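PDB 1ZX2: UBP3-associated protein BRE5 from Saccharomyces cerevisiae, which serves as the cofactor of the deubiquitinating enzyme Ubp3, with which it cleaves ubiquitin, and contributes an NTF2-like domain to their heterotetramer. Local coordinates for residues M102-M107 and K116-F121. Sequence-based numbering, arbitrary orientation.
Sequences MATGEM and KFCQTF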
ATOM      1  N   MET A 102      -4.931   1.084  -1.054  1.00 18.03           N
ATOM      2  CA  MET A 102      -4.406  -0.130  -1.653  1.00 19.33           C
ATOM      3  C   MET A 102      -5.524  -0.691  -2.468  1.00 21.62           C
ATOM      4  O   MET A 102      -6.625  -0.847  -1.941  1.00 24.11           O
ATOM      5  CB  MET A 102      -3.978  -1.174  -0.590  1.00 19.22           C
ATOM      6  CG  MET A 102      -3.232  -2.424  -1.152  1.00 19.75           C
ATOM      7  SD  MET A 102      -2.710  -3.668   0.156  1.00 12.26           S
ATOM      8  CE  MET A 102      -4.240  -4.410   0.231  1.00 17.70           C
ATOM      9  N   ALA A 103      -5.287  -0.986  -3.732  1.00 21.24           N
ATOM     10  CA  ALA A 103      -6.312  -1.551  -4.579  1.00 22.40           C
ATOM     11  C   ALA A 103      -5.751  -2.788  -5.262  1.00 24.12           C
ATOM     12  O   ALA A 103      -4.547  -2.827  -5.596  1.00 24.56           O
ATOM     13  CB  ALA A 103      -6.789  -0.532  -5.621  1.00 23.85           C
ATOM     14  N   THR A 104      -6.569  -3.834  -5.393  1.00 25.18           N
ATOM     15  CA  THR A 104      -6.199  -4.974  -6.193  1.00 26.68           C
ATOM     16  C   THR A 104      -7.191  -5.102  -7.316  1.00 28.89           C
ATOM     17  O   THR A 104      -8.306  -4.549  -7.248  1.00 27.39           O
ATOM     18  CB  THR A 104      -6.143  -6.282  -5.375  1.00 27.65           C
ATOM     19  OG1 THR A 104      -7.439  -6.675  -4.880  1.00 28.02           O
ATOM     20  CG2 THR A 104      -5.250  -6.097  -4.113  1.00 28.77           C
ATOM     21  N   GLY A 105      -6.809  -5.845  -8.332  1.00 31.27           N
ATOM     22  CA  GLY A 105      -7.693  -6.102  -9.452  1.00 34.20           C
ATOM     23  C   GLY A 105      -7.003  -6.802 -10.594  1.00 36.75           C
ATOM     24  O   GLY A 105      -5.982  -7.517 -10.379  1.00 36.71           O
ATOM     25  N   GLU A 106      -7.584  -6.618 -11.789  1.00 40.05           N
ATOM     26  CA  GLU A 106      -7.137  -7.263 -13.008  1.00 42.79           C
ATOM     27  C   GLU A 106      -6.913  -6.225 -14.082  1.00 44.59           C
ATOM     28  O   GLU A 106      -7.593  -5.247 -14.145  1.00 43.40           O
ATOM     29  CB  GLU A 106      -8.156  -8.315 -13.451  1.00 43.50           C
ATOM     30  CG  GLU A 106      -8.366  -9.432 -12.424  1.00 47.90           C
ATOM     31  CD  GLU A 106      -9.183 -10.617 -12.947  1.00 53.10           C
ATOM     32  OE1 GLU A 106      -8.626 -11.755 -13.054  1.00 55.45           O
ATOM     33  OE2 GLU A 106     -10.387 -10.418 -13.232  1.00 56.72           O
ATOM     34  N   MET A 107      -5.971  -6.529 -14.955  1.00 47.92           N
ATOM     35  CA  MET A 107      -5.376  -5.627 -15.922  1.00 51.45           C
ATOM     36  C   MET A 107      -5.063  -6.475 -17.172  1.00 54.67           C
ATOM     37  O   MET A 107      -4.537  -7.584 -17.065  1.00 54.09           O
ATOM     38  CB  MET A 107      -4.088  -5.119 -15.317  1.00 51.08           C
ATOM     39  CG  MET A 107      -3.329  -4.010 -15.978  1.00 52.79           C
ATOM     40  SD  MET A 107      -2.365  -3.146 -14.647  1.00 50.55           S
ATOM     41  CE  MET A 107      -3.360  -1.871 -14.290  1.00 49.96           C
ATOM     42  N   LYS A 116      -3.366 -10.273 -12.484  1.00 42.69           N
ATOM     43  CA  LYS A 116      -3.755  -9.686 -11.199  1.00 40.59           C
ATOM     44  C   LYS A 116      -2.691  -8.642 -10.781  1.00 36.87           C
ATOM     45  O   LYS A 116      -1.501  -8.834 -11.025  1.00 35.37           O
ATOM     46  CB  LYS A 116      -3.864 -10.750 -10.104  1.00 41.39           C
ATOM     47  CG  LYS A 116      -5.281 -11.304  -9.853  1.00 47.34           C
ATOM     48  CD  LYS A 116      -6.118 -10.429  -8.822  1.00 51.68           C
ATOM     49  CE  LYS A 116      -7.404 -11.150  -8.386  1.00 53.64           C
ATOM     50  NZ  LYS A 116      -8.599 -10.642  -9.139  1.00 56.66           N
ATOM     51  N   PHE A 117      -3.113  -7.532 -10.187  1.00 32.64           N
ATOM     52  CA  PHE A 117      -2.174  -6.487  -9.769  1.00 29.60           C
ATOM     53  C   PHE A 117      -2.522  -5.990  -8.385  1.00 27.95           C
ATOM     54  O   PHE A 117      -3.662  -6.168  -7.893  1.00 26.60           O
ATOM     55  CB  PHE A 117      -2.082  -5.338 -10.783  1.00 29.66           C
ATOM     56  CG  PHE A 117      -3.266  -4.415 -10.747  1.00 32.59           C
ATOM     57  CD1 PHE A 117      -3.283  -3.317  -9.922  1.00 31.79           C
ATOM     58  CD2 PHE A 117      -4.381  -4.697 -11.494  1.00 32.11           C
ATOM     59  CE1 PHE A 117      -4.393  -2.507  -9.825  1.00 34.73           C
ATOM     60  CE2 PHE A 117      -5.480  -3.866 -11.431  1.00 34.67           C
ATOM     61  CZ  PHE A 117      -5.474  -2.765 -10.583  1.00 35.19           C
ATOM     62  N   CYS A 118      -1.546  -5.343  -7.762  1.00 25.32           N
ATOM     63  CA  CYS A 118      -1.766  -4.720  -6.471  1.00 25.30           C
ATOM     64  C   CYS A 118      -1.100  -3.373  -6.608  1.00 23.89           C
ATOM     65  O   CYS A 118       0.049  -3.296  -7.037  1.00 21.98           O
ATOM     66  CB  CYS A 118      -1.117  -5.551  -5.304  1.00 24.42           C
ATOM     67  SG  CYS A 118      -1.481  -4.743  -3.696  1.00 28.22           S
ATOM     68  N   GLN A 119      -1.838  -2.311  -6.290  1.00 23.22           N
ATOM     69  CA  GLN A 119      -1.324  -0.935  -6.371  1.00 22.07           C
ATOM     70  C   GLN A 119      -1.624  -0.200  -5.091  1.00 22.00           C
ATOM     71  O   GLN A 119      -2.730  -0.267  -4.603  1.00 22.51           O
ATOM     72  CB  GLN A 119      -2.006  -0.192  -7.500  1.00 22.81           C
ATOM     73  CG  GLN A 119      -1.468   1.283  -7.774  1.00 25.30           C
ATOM     74  CD  GLN A 119      -1.625   1.683  -9.226  1.00 27.32           C
ATOM     75  OE1 GLN A 119      -0.753   2.375  -9.809  1.00 33.26           O
ATOM     76  NE2 GLN A 119      -2.741   1.350  -9.781  1.00 27.46           N
ATOM     77  N   THR A 120      -0.671   0.593  -4.643  1.00 20.32           N
ATOM     78  CA  THR A 120      -0.801   1.422  -3.492  1.00 20.71           C
ATOM     79  C   THR A 120      -0.474   2.828  -3.865  1.00 19.13           C
ATOM     80  O   THR A 120       0.482   3.046  -4.591  1.00 18.13           O
ATOM     81  CB  THR A 120       0.203   0.947  -2.413  1.00 22.30           C
ATOM     82  OG1 THR A 120      -0.161  -0.405  -2.021  1.00 26.62           O
ATOM     83  CG2 THR A 120      -0.039   1.733  -1.185  1.00 23.28           C
ATOM     84  N   PHE A 121      -1.231   3.773  -3.327  1.00 17.53           N
ATOM     85  CA  PHE A 121      -0.977   5.194  -3.476  1.00 17.69           C
ATOM     86  C   PHE A 121      -0.918   5.807  -2.131  1.00 17.70           C
ATOM     87  O   PHE A 121      -1.674   5.418  -1.260  1.00 17.19           O
ATOM     88  CB  PHE A 121      -2.181   5.851  -4.164  1.00 16.83           C
ATOM     89  CG  PHE A 121      -2.413   5.412  -5.580  1.00 19.46           C
ATOM     90  CD1 PHE A 121      -3.386   4.468  -5.875  1.00 19.80           C
ATOM     91  CD2 PHE A 121      -1.687   5.951  -6.599  1.00 18.90           C
ATOM     92  CE1 PHE A 121      -3.643   4.067  -7.157  1.00 20.28           C
ATOM     93  CE2 PHE A 121      -1.957   5.562  -7.962  1.00 21.05           C
ATOM     94  CZ  PHE A 121      -2.919   4.643  -8.220  1.00 20.35           C
TER
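The ring of Phe117 lies across the backbone of Gly105 on the neighbouring strand, packing tightly on the glycine with its CE2 only 3.4 Å from Gly105 C. The ring reaches this place because its CG sits between the backbone N and the carbonyl carbon (chi1 76°), which swings it over the partner strand. Gly105 N approaches one face near the rim; over the opposite face stands Met107 CE, 4.1 Å from the ring centroid in a CH-pi contact, with SD set obliquely in a Met-aromatic contact. Leu82, Leu84, Ile139 and Phe141 of the flanking strands extend this apolar patch.

Beneath it, strands 98-109 and 115-125 pair as an antiparallel hairpin within the curved sheet of the NTF2-like fold. Ala103 and Gln119 exchange two nearly straight backbone hydrogen bonds, each 2.8 Å from N to O, whereas at Gly105 and Phe117 the bonds are more bent, Gly105 N to Phe117 O stretching to 3.2 Å. Cutting Phe117 back to an alanine is likely to leave a gap over Gly105 and to deprive the Met107 methyl of the ring face it rests on.

On the other face, Cys118 SG touches Met102 CG at 3.9 Å and Thr104 CG2 at 4.0 Å, and this row packs against Cys118 and Thr120 of the second subunit. Lys116 NZ passes 4.1 Å from Glu106 OE1, too far for a salt bridge, and pairs instead with Asp85. The hairpin thus presents a mainly apolar, buried side built round the Phe117 ring and, on the other, a row of uncharged side chains packed against the second subunit, with charge kept to its Glu106-Lys116 end.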